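PDB 5J90: RagB/SusD domain protein from Flavobacterium johnsoniae, which binds chitin as a SusD homolog and probably serves a chitin-utilization system at the outer membrane. Local coordinates for residues Ala458-Phe470 with Leu489-Asp502. Residues are numbered along the deposited sequence; the frame is centred on the assembly and turned at random.
Sequences AITTEFGVRRINF and LGGPDNGGTRVWWD. With EDO (1,2-ethanediol), chain E.
Two irregular loops of the SusD-like fold, flanking helices 472-477 and 479-489, are joined through a type I turn, Asn-494 to Thr-497, and two neighbouring arginines. Gly-495 O accepts both Arg-466 N (2.8 Å) and, from above the carbonyl plane, Arg-467 N (3.3 Å). A CB on Gly-495 would clash with Ile-459 CD1. Bent at chi2 and chi3 (-50° and -70°), Arg-466 grips Asp-502 side-on. Arg-466 NE reaches Asp-502 OD2 at 2.9 Å and Arg-466 NH2 reaches Asp-502 OD1 at 2.8 Å, each on a syn lone pair. The guanidinium and carboxylate planes lie 11° apart. Arg-498 lies alongside, its NH2 over the Arg-466 guanidinium face, while its NH1 bonds Asp-502 O and also pairs with OD1. Arg-467 instead meets Asp-493 end-on, NH1 (2.9 Å) and NH2 sharing OD1; Phe-470 N takes the syn lone pair of that oxygen at 3.0 Å. Arg-467 NH1 also bonds Asn-494 O, Leu-489 CD2 covers one face of the Arg-467 guanidinium, and Arg-467 NH2 sits 3.4 Å above the centre of the Phe-470 ring. Arg-467 NE donates a hydrogen bond to Phe-134 O. A leucine replacing Arg-467 would probably leave the Asp-493 carboxylate without its countercharge and Asn-494 O without this donor. Arg-498 NH2 also bonds Gly-490 O of the second subunit. Shared by two arginines, the Asp-502 charge probably eases their mutual repulsion beside this subunit interface.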
# COMPACT_ATOMS: atom_id res chain seq x y z
N ALA A 458 13.57 7.54 7.76
CA ALA A 458 12.88 6.28 7.47
C ALA A 458 11.44 6.27 7.99
O ALA A 458 10.58 5.59 7.43
CB ALA A 458 13.64 5.12 8.07
N ILE A 459 11.19 7.02 9.06
CA ILE A 459 9.88 7.06 9.70
C ILE A 459 9.43 8.50 9.79
O ILE A 459 10.17 9.36 10.28
CB ILE A 459 9.93 6.43 11.11
CG1 ILE A 459 10.41 4.98 11.02
CG2 ILE A 459 8.56 6.51 11.79
CD1 ILE A 459 10.61 4.29 12.36
N THR A 460 8.23 8.78 9.31
CA THR A 460 7.72 10.15 9.33
C THR A 460 7.15 10.51 10.70
O THR A 460 6.62 9.67 11.42
CB THR A 460 6.60 10.41 8.27
OG1 THR A 460 5.39 9.75 8.65
CG2 THR A 460 7.03 9.97 6.86
N THR A 461 7.25 11.79 11.05
CA THR A 461 6.61 12.28 12.26
C THR A 461 5.10 12.22 12.13
O THR A 461 4.39 11.86 13.06
CB THR A 461 7.09 13.71 12.55
OG1 THR A 461 8.48 13.65 12.88
CG2 THR A 461 6.32 14.33 13.72
N GLU A 462 4.59 12.53 10.94
CA GLU A 462 3.17 12.59 10.71
C GLU A 462 2.47 11.23 10.89
O GLU A 462 1.44 11.14 11.55
CB GLU A 462 2.95 13.12 9.29
CG GLU A 462 1.55 13.50 8.97
CD GLU A 462 1.45 14.26 7.66
OE1 GLU A 462 2.50 14.51 7.00
OE2 GLU A 462 0.34 14.64 7.31
N PHE A 463 3.04 10.18 10.29
CA PHE A 463 2.41 8.87 10.33
C PHE A 463 3.00 7.90 11.34
O PHE A 463 2.40 6.88 11.66
CB PHE A 463 2.35 8.27 8.92
CG PHE A 463 1.53 9.11 7.99
CD1 PHE A 463 0.15 9.01 8.01
CD2 PHE A 463 2.13 10.03 7.16
CE1 PHE A 463 -0.63 9.81 7.18
CE2 PHE A 463 1.35 10.83 6.33
CZ PHE A 463 -0.02 10.71 6.36
N GLY A 464 4.18 8.24 11.85
CA GLY A 464 4.78 7.43 12.89
C GLY A 464 5.19 6.04 12.45
O GLY A 464 5.36 5.76 11.25
N VAL A 465 5.37 5.16 13.43
CA VAL A 465 5.88 3.83 13.16
C VAL A 465 4.80 2.96 12.53
O VAL A 465 3.72 2.78 13.11
CB VAL A 465 6.41 3.16 14.45
CG1 VAL A 465 7.00 1.81 14.12
CG2 VAL A 465 7.42 4.06 15.16
N ARG A 466 5.08 2.45 11.34
CA ARG A 466 4.10 1.62 10.62
C ARG A 466 4.36 0.13 10.83
O ARG A 466 3.46 -0.69 10.66
CB ARG A 466 4.04 1.97 9.13
CG ARG A 466 3.89 3.46 8.83
CD ARG A 466 2.77 4.16 9.59
NE ARG A 466 1.44 3.76 9.13
CZ ARG A 466 0.31 4.41 9.43
NH1 ARG A 466 0.34 5.51 10.17
NH2 ARG A 466 -0.85 3.98 8.97
N ARG A 467 5.59 -0.23 11.19
CA ARG A 467 5.95 -1.63 11.43
C ARG A 467 7.29 -1.68 12.14
O ARG A 467 7.97 -0.66 12.26
CB ARG A 467 6.05 -2.43 10.12
CG ARG A 467 7.23 -1.98 9.25
CD ARG A 467 7.32 -2.79 7.96
NE ARG A 467 7.82 -4.16 8.17
CZ ARG A 467 9.11 -4.50 8.14
NH1 ARG A 467 10.06 -3.58 7.97
NH2 ARG A 467 9.44 -5.77 8.27
N ILE A 468 7.67 -2.87 12.59
CA ILE A 468 9.02 -3.09 13.10
C ILE A 468 9.79 -3.91 12.07
O ILE A 468 9.24 -4.79 11.39
CB ILE A 468 8.99 -3.76 14.50
CG1 ILE A 468 8.25 -2.84 15.48
CG2 ILE A 468 10.41 -4.07 14.99
CD1 ILE A 468 8.14 -3.38 16.90
N ASN A 469 11.08 -3.60 11.95
CA ASN A 469 11.97 -4.29 11.01
C ASN A 469 12.31 -5.72 11.44
O ASN A 469 12.25 -6.05 12.63
CB ASN A 469 13.25 -3.47 10.77
CG ASN A 469 14.00 -3.17 12.05
OD1 ASN A 469 13.45 -2.56 12.97
ND2 ASN A 469 15.24 -3.63 12.12
N PHE A 470 12.64 -6.56 10.47
CA PHE A 470 12.93 -7.97 10.75
C PHE A 470 14.08 -8.10 11.76
O PHE A 470 14.99 -7.26 11.80
CB PHE A 470 13.20 -8.73 9.45
CG PHE A 470 12.02 -8.77 8.51
CD1 PHE A 470 10.77 -9.17 8.94
CD2 PHE A 470 12.17 -8.41 7.17
CE1 PHE A 470 9.68 -9.22 8.06
CE2 PHE A 470 11.10 -8.44 6.29
CZ PHE A 470 9.86 -8.85 6.73
N LEU A 489 7.65 -8.04 1.58
CA LEU A 489 7.38 -6.72 2.14
C LEU A 489 7.25 -5.65 1.04
O LEU A 489 6.54 -4.66 1.22
CB LEU A 489 8.49 -6.32 3.12
CG LEU A 489 8.34 -4.99 3.87
CD1 LEU A 489 7.20 -5.10 4.87
CD2 LEU A 489 9.65 -4.64 4.59
N GLY A 490 7.94 -5.84 -0.08
CA GLY A 490 7.78 -4.96 -1.23
C GLY A 490 8.51 -3.63 -1.19
O GLY A 490 8.35 -2.79 -2.08
N GLY A 491 9.33 -3.43 -0.15
CA GLY A 491 10.04 -2.18 0.02
C GLY A 491 11.07 -2.32 1.12
O GLY A 491 11.28 -3.41 1.63
N PRO A 492 11.71 -1.21 1.49
CA PRO A 492 12.79 -1.23 2.49
C PRO A 492 12.35 -1.79 3.85
O PRO A 492 11.25 -1.51 4.34
CB PRO A 492 13.18 0.25 2.62
CG PRO A 492 12.82 0.84 1.28
CD PRO A 492 11.56 0.12 0.87
N ASP A 493 13.23 -2.57 4.45
CA ASP A 493 12.94 -3.20 5.73
C ASP A 493 13.23 -2.22 6.87
O ASP A 493 14.25 -2.32 7.56
CB ASP A 493 13.78 -4.48 5.87
CG ASP A 493 13.57 -5.20 7.20
OD1 ASP A 493 12.52 -5.04 7.86
OD2 ASP A 493 14.50 -5.95 7.58
N ASN A 494 12.33 -1.26 7.04
CA ASN A 494 12.42 -0.30 8.13
C ASN A 494 11.02 0.02 8.65
O ASN A 494 10.04 -0.54 8.17
CB ASN A 494 13.19 0.97 7.70
CG ASN A 494 12.50 1.74 6.60
OD1 ASN A 494 11.28 1.91 6.60
ND2 ASN A 494 13.28 2.22 5.65
N GLY A 495 10.93 0.92 9.62
CA GLY A 495 9.68 1.16 10.31
C GLY A 495 8.68 2.04 9.59
O GLY A 495 7.54 2.17 10.06
N GLY A 496 9.06 2.63 8.46
CA GLY A 496 8.15 3.48 7.71
C GLY A 496 7.41 2.76 6.59
O GLY A 496 6.44 3.29 6.06
N THR A 497 7.87 1.57 6.23
CA THR A 497 7.24 0.82 5.15
C THR A 497 5.93 0.20 5.62
O THR A 497 5.87 -0.43 6.66
CB THR A 497 8.18 -0.27 4.62
OG1 THR A 497 9.34 0.36 4.07
CG2 THR A 497 7.52 -1.12 3.54
N ARG A 498 4.87 0.39 4.84
CA ARG A 498 3.54 -0.08 5.24
C ARG A 498 3.33 -1.56 4.98
O ARG A 498 3.64 -2.06 3.89
CB ARG A 498 2.46 0.73 4.51
CG ARG A 498 2.31 2.13 5.06
CD ARG A 498 1.55 3.05 4.10
NE ARG A 498 1.38 4.35 4.73
CZ ARG A 498 0.32 4.70 5.46
NH1 ARG A 498 -0.68 3.85 5.62
NH2 ARG A 498 0.28 5.91 6.03
N VAL A 499 2.82 -2.27 5.98
CA VAL A 499 2.41 -3.66 5.79
C VAL A 499 1.19 -3.72 4.87
O VAL A 499 0.52 -2.70 4.64
CB VAL A 499 2.12 -4.41 7.12
CG1 VAL A 499 3.33 -4.33 8.05
CG2 VAL A 499 0.87 -3.87 7.82
N TRP A 500 0.91 -4.90 4.34
CA TRP A 500 -0.16 -5.10 3.36
C TRP A 500 -1.52 -4.48 3.72
O TRP A 500 -2.12 -3.79 2.88
CB TRP A 500 -0.27 -6.60 3.05
CG TRP A 500 -1.50 -7.09 2.35
CD1 TRP A 500 -1.76 -7.05 1.01
CD2 TRP A 500 -2.61 -7.74 2.96
NE1 TRP A 500 -2.99 -7.63 0.76
CE2 TRP A 500 -3.53 -8.06 1.94
CE3 TRP A 500 -2.93 -8.09 4.28
CZ2 TRP A 500 -4.75 -8.71 2.20
CZ3 TRP A 500 -4.13 -8.72 4.54
CH2 TRP A 500 -5.03 -9.03 3.50
N TRP A 501 -2.02 -4.68 4.95
CA TRP A 501 -3.33 -4.11 5.26
C TRP A 501 -3.29 -2.60 5.49
O TRP A 501 -4.33 -1.94 5.43
CB TRP A 501 -4.05 -4.82 6.43
CG TRP A 501 -3.30 -4.89 7.74
CD1 TRP A 501 -2.75 -6.02 8.29
CD2 TRP A 501 -3.04 -3.83 8.68
NE1 TRP A 501 -2.15 -5.73 9.50
CE2 TRP A 501 -2.32 -4.40 9.77
CE3 TRP A 501 -3.37 -2.47 8.73
CZ2 TRP A 501 -1.90 -3.64 10.87
CZ3 TRP A 501 -2.94 -1.72 9.83
CH2 TRP A 501 -2.21 -2.31 10.89
N ASP A 502 -2.11 -2.05 5.73
CA ASP A 502 -1.94 -0.63 6.08
C ASP A 502 -1.76 0.21 4.82
O ASP A 502 -0.86 1.04 4.74
CB ASP A 502 -0.73 -0.49 7.02
CG ASP A 502 -0.63 0.88 7.67
OD1 ASP A 502 -1.66 1.59 7.74
OD2 ASP A 502 0.50 1.23 8.12
C1 EDO E . -4.22 7.31 5.21
O1 EDO E . -3.79 8.63 5.59
C2 EDO E . -3.08 6.31 5.36
O2 EDO E . -2.50 6.34 6.67
O HOH W 1 10.42 4.20 5.08
O HOH W 2 2.14 -0.83 8.28